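Local coordinates for putative lipoprotein (Bacteroides thetaiotaomicron, PDB 4Q1Z), which is of unknown function but is a two-domain DUF4876 family protein, probably a lipoprotein, at residues 130-136 against 194-200; 177-182 against 223-227; 216-222 against 385-389. The contacts are given in a common frame with arbitrary orientation. Residues are numbered along the deposited sequence.

Contact 1 of 3, residues 130-136 against 194-200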
# COMPACT_ATOMS: atom_id res chain seq x y z
N GLN A 130 3.13 -7.84 16.04
CA GLN A 130 2.94 -7.80 14.58
C GLN A 130 1.97 -6.68 14.13
O GLN A 130 0.91 -6.52 14.73
CB GLN A 130 2.41 -9.15 14.04
CG GLN A 130 3.38 -10.31 14.18
CD GLN A 130 2.93 -11.55 13.42
OE1 GLN A 130 1.75 -11.93 13.39
NE2 GLN A 130 3.89 -12.25 12.82
N PHE A 131 2.33 -5.94 13.08
CA PHE A 131 1.49 -4.89 12.51
C PHE A 131 1.82 -4.68 11.02
O PHE A 131 2.91 -5.02 10.55
CB PHE A 131 1.55 -3.56 13.31
CG PHE A 131 2.74 -2.66 13.04
CD1 PHE A 131 2.69 -1.69 12.04
CD2 PHE A 131 3.92 -2.80 13.77
CE1 PHE A 131 3.79 -0.86 11.79
CE2 PHE A 131 5.01 -1.96 13.53
CZ PHE A 131 4.93 -0.98 12.55
N TYR A 132 0.84 -4.10 10.29
CA TYR A 132 0.79 -3.82 8.85
C TYR A 132 0.26 -2.43 8.67
O TYR A 132 -0.85 -2.15 9.12
CB TYR A 132 -0.17 -4.84 8.15
CG TYR A 132 0.07 -6.28 8.57
CD1 TYR A 132 -0.60 -6.82 9.66
CD2 TYR A 132 1.02 -7.06 7.93
CE1 TYR A 132 -0.34 -8.11 10.10
CE2 TYR A 132 1.30 -8.35 8.37
CZ TYR A 132 0.60 -8.88 9.44
OH TYR A 132 0.83 -10.17 9.85
N GLU A 133 1.06 -1.54 8.10
CA GLU A 133 0.66 -0.16 7.88
C GLU A 133 0.45 0.05 6.38
O GLU A 133 1.35 -0.17 5.59
CB GLU A 133 1.65 0.81 8.49
CG GLU A 133 1.27 2.27 8.31
CD GLU A 133 2.15 3.28 9.02
OE1 GLU A 133 2.81 2.92 10.02
OE2 GLU A 133 2.19 4.45 8.55
N ILE A 134 -0.79 0.41 6.03
CA ILE A 134 -1.38 0.66 4.71
C ILE A 134 -1.42 2.18 4.52
O ILE A 134 -1.80 2.88 5.44
CB ILE A 134 -2.80 -0.02 4.75
CG1 ILE A 134 -2.69 -1.52 4.62
CG2 ILE A 134 -3.83 0.56 3.80
CD1 ILE A 134 -1.69 -1.92 3.56
N TYR A 135 -0.98 2.69 3.35
CA TYR A 135 -0.89 4.13 3.07
C TYR A 135 -1.64 4.51 1.79
O TYR A 135 -1.55 3.81 0.78
CB TYR A 135 0.59 4.54 2.95
CG TYR A 135 0.91 6.00 2.69
CD1 TYR A 135 0.93 6.93 3.73
CD2 TYR A 135 1.34 6.43 1.43
CE1 TYR A 135 1.28 8.27 3.51
CE2 TYR A 135 1.69 7.77 1.20
CZ TYR A 135 1.67 8.68 2.24
OH TYR A 135 2.03 9.99 2.03
N ASN A 136 -2.36 5.65 1.83
CA ASN A 136 -3.02 6.19 0.65
C ASN A 136 -1.96 6.99 -0.08
O ASN A 136 -1.62 8.11 0.33
CB ASN A 136 -4.26 7.00 0.99
CG ASN A 136 -4.99 7.56 -0.22
OD1 ASN A 136 -4.51 7.53 -1.36
ND2 ASN A 136 -6.19 8.08 -0.01
N GLU A 194 -2.63 9.67 4.51
CA GLU A 194 -3.15 8.98 5.68
C GLU A 194 -2.81 7.51 5.62
O GLU A 194 -2.80 6.90 4.54
CB GLU A 194 -4.66 9.15 5.82
CG GLU A 194 -5.10 10.48 6.43
CD GLU A 194 -6.58 10.61 6.74
OE1 GLU A 194 -7.38 9.76 6.28
OE2 GLU A 194 -6.95 11.58 7.45
N SER A 195 -2.51 6.94 6.78
CA SER A 195 -2.21 5.52 6.96
C SER A 195 -3.31 4.82 7.76
O SER A 195 -3.97 5.44 8.60
CB SER A 195 -0.89 5.32 7.71
OG SER A 195 0.28 5.42 6.90
N CYS A 196 -3.49 3.53 7.50
CA CYS A 196 -4.29 2.61 8.29
C CYS A 196 -3.36 1.52 8.81
O CYS A 196 -2.72 0.82 8.00
CB CYS A 196 -5.47 2.02 7.54
SG CYS A 196 -6.51 0.94 8.55
N ILE A 197 -3.24 1.42 10.13
CA ILE A 197 -2.44 0.38 10.76
C ILE A 197 -3.41 -0.70 11.25
O ILE A 197 -4.46 -0.40 11.81
CB ILE A 197 -1.52 0.90 11.92
CG1 ILE A 197 -0.61 2.07 11.44
CG2 ILE A 197 -0.70 -0.24 12.57
CD1 ILE A 197 -0.07 2.90 12.51
N ILE A 198 -3.04 -1.96 10.99
CA ILE A 198 -3.73 -3.16 11.46
C ILE A 198 -2.71 -3.91 12.29
O ILE A 198 -1.62 -4.19 11.80
CB ILE A 198 -4.36 -4.05 10.34
CG1 ILE A 198 -4.95 -3.22 9.18
CG2 ILE A 198 -5.39 -4.97 10.94
CD1 ILE A 198 -4.99 -3.96 7.87
N SER A 199 -3.05 -4.18 13.54
CA SER A 199 -2.21 -4.93 14.48
C SER A 199 -2.81 -6.31 14.73
O SER A 199 -4.03 -6.46 14.62
CB SER A 199 -2.10 -4.19 15.80
OG SER A 199 -1.05 -3.23 15.81
N GLN A 200 -1.98 -7.30 15.04
CA GLN A 200 -2.45 -8.63 15.43
C GLN A 200 -3.24 -8.46 16.74
O GLN A 200 -4.36 -8.95 16.87
CB GLN A 200 -1.26 -9.60 15.62
CG GLN A 200 -1.64 -10.93 16.23
CD GLN A 200 -0.51 -11.64 16.93
OE1 GLN A 200 -0.58 -11.89 18.13
NE2 GLN A 200 0.52 -12.05 16.19
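Ser195 donates from OG to Glu133 OE2 at 2.7 Å, and the same carboxylate oxygen forms a salt bridge with Lys111, so the acid is held from both flanking strands. Antiparallel backbone bonds surround this pair. Ile134 and Cys196 exchange two, N to O at 2.8 Å and O to N at 2.7 Å; Tyr132 and Ile198 exchange two more, each 2.9 Å between N and O. Asn136 N to Glu194 O and Gln200 N to Gln130 O, both 3.0 Å, extend the pairing to its ends; at the Gln130 end the side chains also bond, Gln200 NE2 to Gln130 OE1 at 3.1 Å, while Gln130 NE2 is held by Tyr115 O. At the non-hydrogen-bonded positions, Phe131 CD1 packs on Ile197 CG2 at 3.7 Å, on the face shared with Glu133 and Ser195. The opposite face carries Tyr132, Ile134, Cys196 and Ile198. The strand axes approach to 4.5 Å, their directions 163° apart, in the interior of a large mixed sheet, 131-136 bordered by strand 108-114 and 195-199 by strand 223-224.

Contact 2 of 3, residues 177-182 against 223-227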
# COMPACT_ATOMS: atom_id res chain seq x y z
N ARG A 177 -5.42 -17.52 5.17
CA ARG A 177 -6.49 -16.82 5.90
C ARG A 177 -6.80 -15.48 5.20
O ARG A 177 -5.89 -14.83 4.69
CB ARG A 177 -6.16 -16.62 7.39
CG ARG A 177 -7.42 -16.38 8.22
CD ARG A 177 -7.14 -16.05 9.67
NE ARG A 177 -6.46 -17.14 10.39
CZ ARG A 177 -7.08 -18.08 11.10
NH1 ARG A 177 -8.40 -18.10 11.19
NH2 ARG A 177 -6.37 -19.01 11.72
N VAL A 178 -8.08 -15.12 5.13
CA VAL A 178 -8.61 -13.90 4.48
C VAL A 178 -9.48 -13.13 5.49
O VAL A 178 -10.29 -13.72 6.21
CB VAL A 178 -9.42 -14.19 3.16
CG1 VAL A 178 -9.70 -12.91 2.39
CG2 VAL A 178 -8.74 -15.25 2.27
N TRP A 179 -9.25 -11.83 5.57
CA TRP A 179 -9.98 -10.86 6.38
C TRP A 179 -10.47 -9.76 5.45
O TRP A 179 -9.98 -9.64 4.32
CB TRP A 179 -9.10 -10.23 7.49
CG TRP A 179 -8.48 -11.19 8.45
CD1 TRP A 179 -7.29 -11.85 8.29
CD2 TRP A 179 -8.94 -11.50 9.77
NE1 TRP A 179 -7.04 -12.63 9.40
CE2 TRP A 179 -8.01 -12.38 10.35
CE3 TRP A 179 -10.07 -11.11 10.53
CZ2 TRP A 179 -8.15 -12.86 11.67
CZ3 TRP A 179 -10.24 -11.64 11.80
CH2 TRP A 179 -9.28 -12.49 12.36
N LYS A 180 -11.42 -8.95 5.92
CA LYS A 180 -11.87 -7.77 5.18
C LYS A 180 -12.13 -6.63 6.15
O LYS A 180 -12.34 -6.84 7.34
CB LYS A 180 -13.08 -8.02 4.25
CG LYS A 180 -14.44 -8.16 4.89
CD LYS A 180 -15.47 -8.31 3.79
CE LYS A 180 -16.81 -8.75 4.32
NZ LYS A 180 -17.82 -8.78 3.24
N PHE A 181 -12.08 -5.42 5.64
CA PHE A 181 -12.41 -4.27 6.45
C PHE A 181 -13.93 -4.24 6.59
O PHE A 181 -14.62 -4.51 5.59
CB PHE A 181 -11.88 -2.97 5.79
CG PHE A 181 -10.40 -2.74 5.92
CD1 PHE A 181 -9.87 -2.06 7.01
CD2 PHE A 181 -9.52 -3.16 4.92
CE1 PHE A 181 -8.50 -1.81 7.11
CE2 PHE A 181 -8.14 -2.90 5.01
CZ PHE A 181 -7.64 -2.25 6.12
N PRO A 182 -14.48 -3.90 7.78
CA PRO A 182 -15.94 -3.69 7.87
C PRO A 182 -16.36 -2.38 7.14
O PRO A 182 -15.52 -1.74 6.49
CB PRO A 182 -16.18 -3.61 9.38
CG PRO A 182 -14.91 -3.10 9.95
CD PRO A 182 -13.80 -3.55 9.05
N PHE A 223 -7.14 -0.53 13.24
CA PHE A 223 -7.73 -1.87 13.21
C PHE A 223 -6.87 -2.91 13.91
O PHE A 223 -5.69 -2.68 14.19
CB PHE A 223 -8.01 -2.31 11.75
CG PHE A 223 -9.27 -1.71 11.20
CD1 PHE A 223 -9.28 -0.42 10.67
CD2 PHE A 223 -10.48 -2.38 11.30
CE1 PHE A 223 -10.46 0.16 10.23
CE2 PHE A 223 -11.67 -1.79 10.88
CZ PHE A 223 -11.65 -0.53 10.33
N GLU A 224 -7.49 -4.06 14.22
CA GLU A 224 -6.84 -5.21 14.81
C GLU A 224 -7.51 -6.48 14.35
O GLU A 224 -8.68 -6.45 14.01
CB GLU A 224 -6.79 -5.14 16.33
CG GLU A 224 -8.13 -5.20 17.03
CD GLU A 224 -8.01 -5.41 18.52
OE1 GLU A 224 -6.89 -5.71 18.99
OE2 GLU A 224 -9.03 -5.25 19.22
N PHE A 225 -6.75 -7.58 14.31
CA PHE A 225 -7.21 -8.92 13.96
C PHE A 225 -7.63 -9.66 15.23
O PHE A 225 -6.96 -10.62 15.63
CB PHE A 225 -6.10 -9.69 13.23
CG PHE A 225 -5.67 -9.12 11.91
CD1 PHE A 225 -6.44 -9.31 10.77
CD2 PHE A 225 -4.43 -8.50 11.77
CE1 PHE A 225 -6.02 -8.83 9.52
CE2 PHE A 225 -4.00 -8.03 10.51
CZ PHE A 225 -4.81 -8.20 9.40
N ASN A 226 -8.69 -9.18 15.91
CA ASN A 226 -9.14 -9.81 17.16
C ASN A 226 -9.73 -11.23 16.90
O ASN A 226 -10.49 -11.43 15.96
CB ASN A 226 -10.17 -8.91 17.84
CG ASN A 226 -10.76 -9.43 19.11
OD1 ASN A 226 -10.09 -10.03 19.95
ND2 ASN A 226 -12.03 -9.16 19.31
N MSE A 227 -9.35 -12.20 17.73
CA MSE A 227 -9.84 -13.57 17.62
C MSE A 227 -10.36 -14.04 18.99
O MSE A 227 -10.55 -15.24 19.23
CB MSE A 227 -8.75 -14.51 17.06
CG MSE A 227 -8.34 -14.14 15.65
SE MSE A 227 -7.21 -15.41 14.78
CE MSE A 227 -8.52 -16.79 14.40
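Two edge-to-face aromatic pairs join these segments without a hydrogen bond. Phe225 turns its edge to the face of the Trp179 indole, its ring centroid 4.5 Å from that of the five-membered ring and the planes at 59°. In the second, a nearly perpendicular T-shaped pair (86°, centroids 5.2 Å apart), Phe181 presents its edge to the face of Phe223. Pro182 also packs on Phe223, CD to CE2 at 3.3 Å. Strands 177-180 and 223-224 both border strand 238-245 in one mixed sheet; the CA-to-CB bonds of Trp179, Phe223 and Phe225 point toward the opposing segment, with CA atoms 8.3 Å apart for Trp179 and Phe225 and 8.6 Å for Phe181 and Phe223. Met240 of the intervening strand packs on Trp179, Phe181 and Phe223. Beyond strand 223-224, selenomethionine Met227 makes a Met-aromatic contact at the indole edge, SE 5.4 Å from the six-membered ring centroid. Its CE lies over the guanidinium of Arg177, 3.5 Å from NH1, which hydrogen-bonds to Met251 O and His242 NE2.

Contact 3 of 3, residues 216-222 against 385-389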
# COMPACT_ATOMS: atom_id res chain seq x y z
N ILE A 216 7.28 -1.04 19.52
CA ILE A 216 6.09 -0.19 19.39
C ILE A 216 5.05 -0.40 20.51
O ILE A 216 5.06 -1.41 21.23
CB ILE A 216 5.40 -0.45 18.00
CG1 ILE A 216 5.27 -1.98 17.71
CG2 ILE A 216 6.13 0.26 16.86
CD1 ILE A 216 3.98 -2.43 17.42
N ASP A 217 4.13 0.59 20.60
CA ASP A 217 2.90 0.62 21.38
C ASP A 217 1.81 0.53 20.31
O ASP A 217 1.63 1.49 19.57
CB ASP A 217 2.80 1.91 22.26
CG ASP A 217 1.43 2.23 22.88
OD1 ASP A 217 0.50 1.42 22.71
OD2 ASP A 217 1.29 3.31 23.47
N GLY A 218 1.17 -0.63 20.18
CA GLY A 218 0.17 -0.83 19.14
C GLY A 218 -1.24 -0.39 19.48
O GLY A 218 -2.17 -0.67 18.72
N SER A 219 -1.42 0.33 20.61
CA SER A 219 -2.75 0.72 21.10
C SER A 219 -3.49 1.69 20.17
O SER A 219 -4.72 1.58 20.10
CB SER A 219 -2.70 1.29 22.52
OG SER A 219 -1.90 2.46 22.63
N SER A 220 -2.77 2.59 19.45
CA SER A 220 -3.41 3.59 18.56
C SER A 220 -3.67 3.07 17.14
O SER A 220 -4.09 3.85 16.28
CB SER A 220 -2.59 4.88 18.50
OG SER A 220 -1.33 4.64 17.90
N SER A 221 -3.48 1.76 16.90
CA SER A 221 -3.79 1.11 15.62
C SER A 221 -5.25 1.33 15.31
O SER A 221 -6.07 1.24 16.22
CB SER A 221 -3.49 -0.39 15.67
OG SER A 221 -2.11 -0.69 15.86
N GLU A 222 -5.59 1.65 14.06
CA GLU A 222 -6.97 1.86 13.61
C GLU A 222 -7.76 0.56 13.71
O GLU A 222 -8.87 0.54 14.24
CB GLU A 222 -6.99 2.38 12.16
CG GLU A 222 -6.56 3.84 12.00
CD GLU A 222 -5.08 4.12 12.17
OE1 GLU A 222 -4.25 3.30 11.73
OE2 GLU A 222 -4.76 5.20 12.71
N VAL A 385 8.57 1.49 13.26
CA VAL A 385 7.99 2.79 13.62
C VAL A 385 6.58 2.83 13.06
O VAL A 385 6.36 2.40 11.93
CB VAL A 385 8.85 4.01 13.14
CG1 VAL A 385 8.10 5.33 13.33
CG2 VAL A 385 10.20 4.06 13.86
N MSE A 386 5.62 3.33 13.87
CA MSE A 386 4.23 3.51 13.43
C MSE A 386 4.03 4.95 12.95
O MSE A 386 4.37 5.89 13.69
CB MSE A 386 3.25 3.17 14.54
CG MSE A 386 2.86 1.70 14.56
SE MSE A 386 2.08 1.27 16.26
CE MSE A 386 0.33 2.05 16.13
N ARG A 387 3.49 5.12 11.71
CA ARG A 387 3.23 6.41 11.07
C ARG A 387 4.58 7.16 10.84
O ARG A 387 4.71 8.36 11.12
CB ARG A 387 2.20 7.25 11.86
CG ARG A 387 0.80 6.64 11.87
CD ARG A 387 -0.16 7.38 12.77
NE ARG A 387 -1.33 6.55 13.08
CZ ARG A 387 -1.54 5.93 14.24
NH1 ARG A 387 -0.69 6.09 15.24
NH2 ARG A 387 -2.62 5.18 14.40
N ARG A 388 5.58 6.43 10.31
CA ARG A 388 6.90 6.97 9.99
C ARG A 388 6.75 8.03 8.88
O ARG A 388 5.82 7.93 8.08
CB ARG A 388 7.85 5.84 9.56
CG ARG A 388 9.33 6.24 9.50
CD ARG A 388 10.18 5.27 8.70
NE ARG A 388 10.16 3.92 9.28
CZ ARG A 388 11.02 3.47 10.18
NH1 ARG A 388 12.00 4.25 10.63
NH2 ARG A 388 10.92 2.23 10.63
N ASN A 389 7.66 9.03 8.86
CA ASN A 389 7.71 10.15 7.90
C ASN A 389 6.38 10.91 7.86
O ASN A 389 5.89 11.22 6.77
CB ASN A 389 8.09 9.71 6.47
CG ASN A 389 9.19 8.70 6.36
OD1 ASN A 389 10.22 8.78 7.02
ND2 ASN A 389 8.99 7.74 5.46
O HOH W 1 -2.20 5.50 10.71
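Met386, a selenomethionine, lays its side chain against the bend made by residues 216-221, with SE 3.3 Å from Asp217 O, 4.0 Å from Gly218 CA and 4.1 Å from Ile216 CB. That bend contains an Asx turn, in which Asp217 OD1 accepts from Ser219 N at 3.0 Å; the same oxygen takes the Ser219 hydroxyl, OG to OD1 at 2.6 Å. It belongs to the long connection between strands 195-199 and 223-224, which lie side by side and parallel in the sheet. Farther along, Ser221 OG donates to Gly218 O at 2.9 Å and also hydrogen-bonds to Ser199 OG, and the Met386 methyl touches both serines of this part of the loop, CE 3.5 Å from Ser220 OG and 3.7 Å from Ser221 OG.

The neighbouring Arg387 has a left-handed backbone conformation, and with it the consecutive residues Met386 and Arg387 both point toward 216-222. Its guanidinium meets three acceptors: NH2 bonds to Ser220 O at 2.7 Å and to Glu222 OE2 at 2.7 Å, the latter a salt bridge, while NH1 reaches Ser220 OG at 3.1 Å. Ser220 O and Glu222 OE2 both accept from Asn397 as well, so the C-terminal tail joins this polar cluster. On the remaining nitrogen, Arg387 NE donates to water 1 at 2.7 Å.

In the fold
Contact 1 is the hub of the three. Its strand 195-199 continues the sheet into contact 2, whose centre is about 12 Å away, through probable backbone hydrogen bonds from Phe223 N to Ile197 O and from Phe225 N to Ser199 O, each 3.0 Å. Contact 3, with its centre about 8 Å from that of contact 1, meets the same strand through Glu222 OE1, 2.7 Å from Ile197 N, and through the hydroxyls of Ser221 and Ser199, with OG atoms 2.8 Å apart. Contacts 2 and 3 lie about 17 Å apart between centres; residues 216-222 lead directly into 223-227, so one continuous piece of chain passes from beside loop 385-389 to the aromatic cluster. No active site is known here.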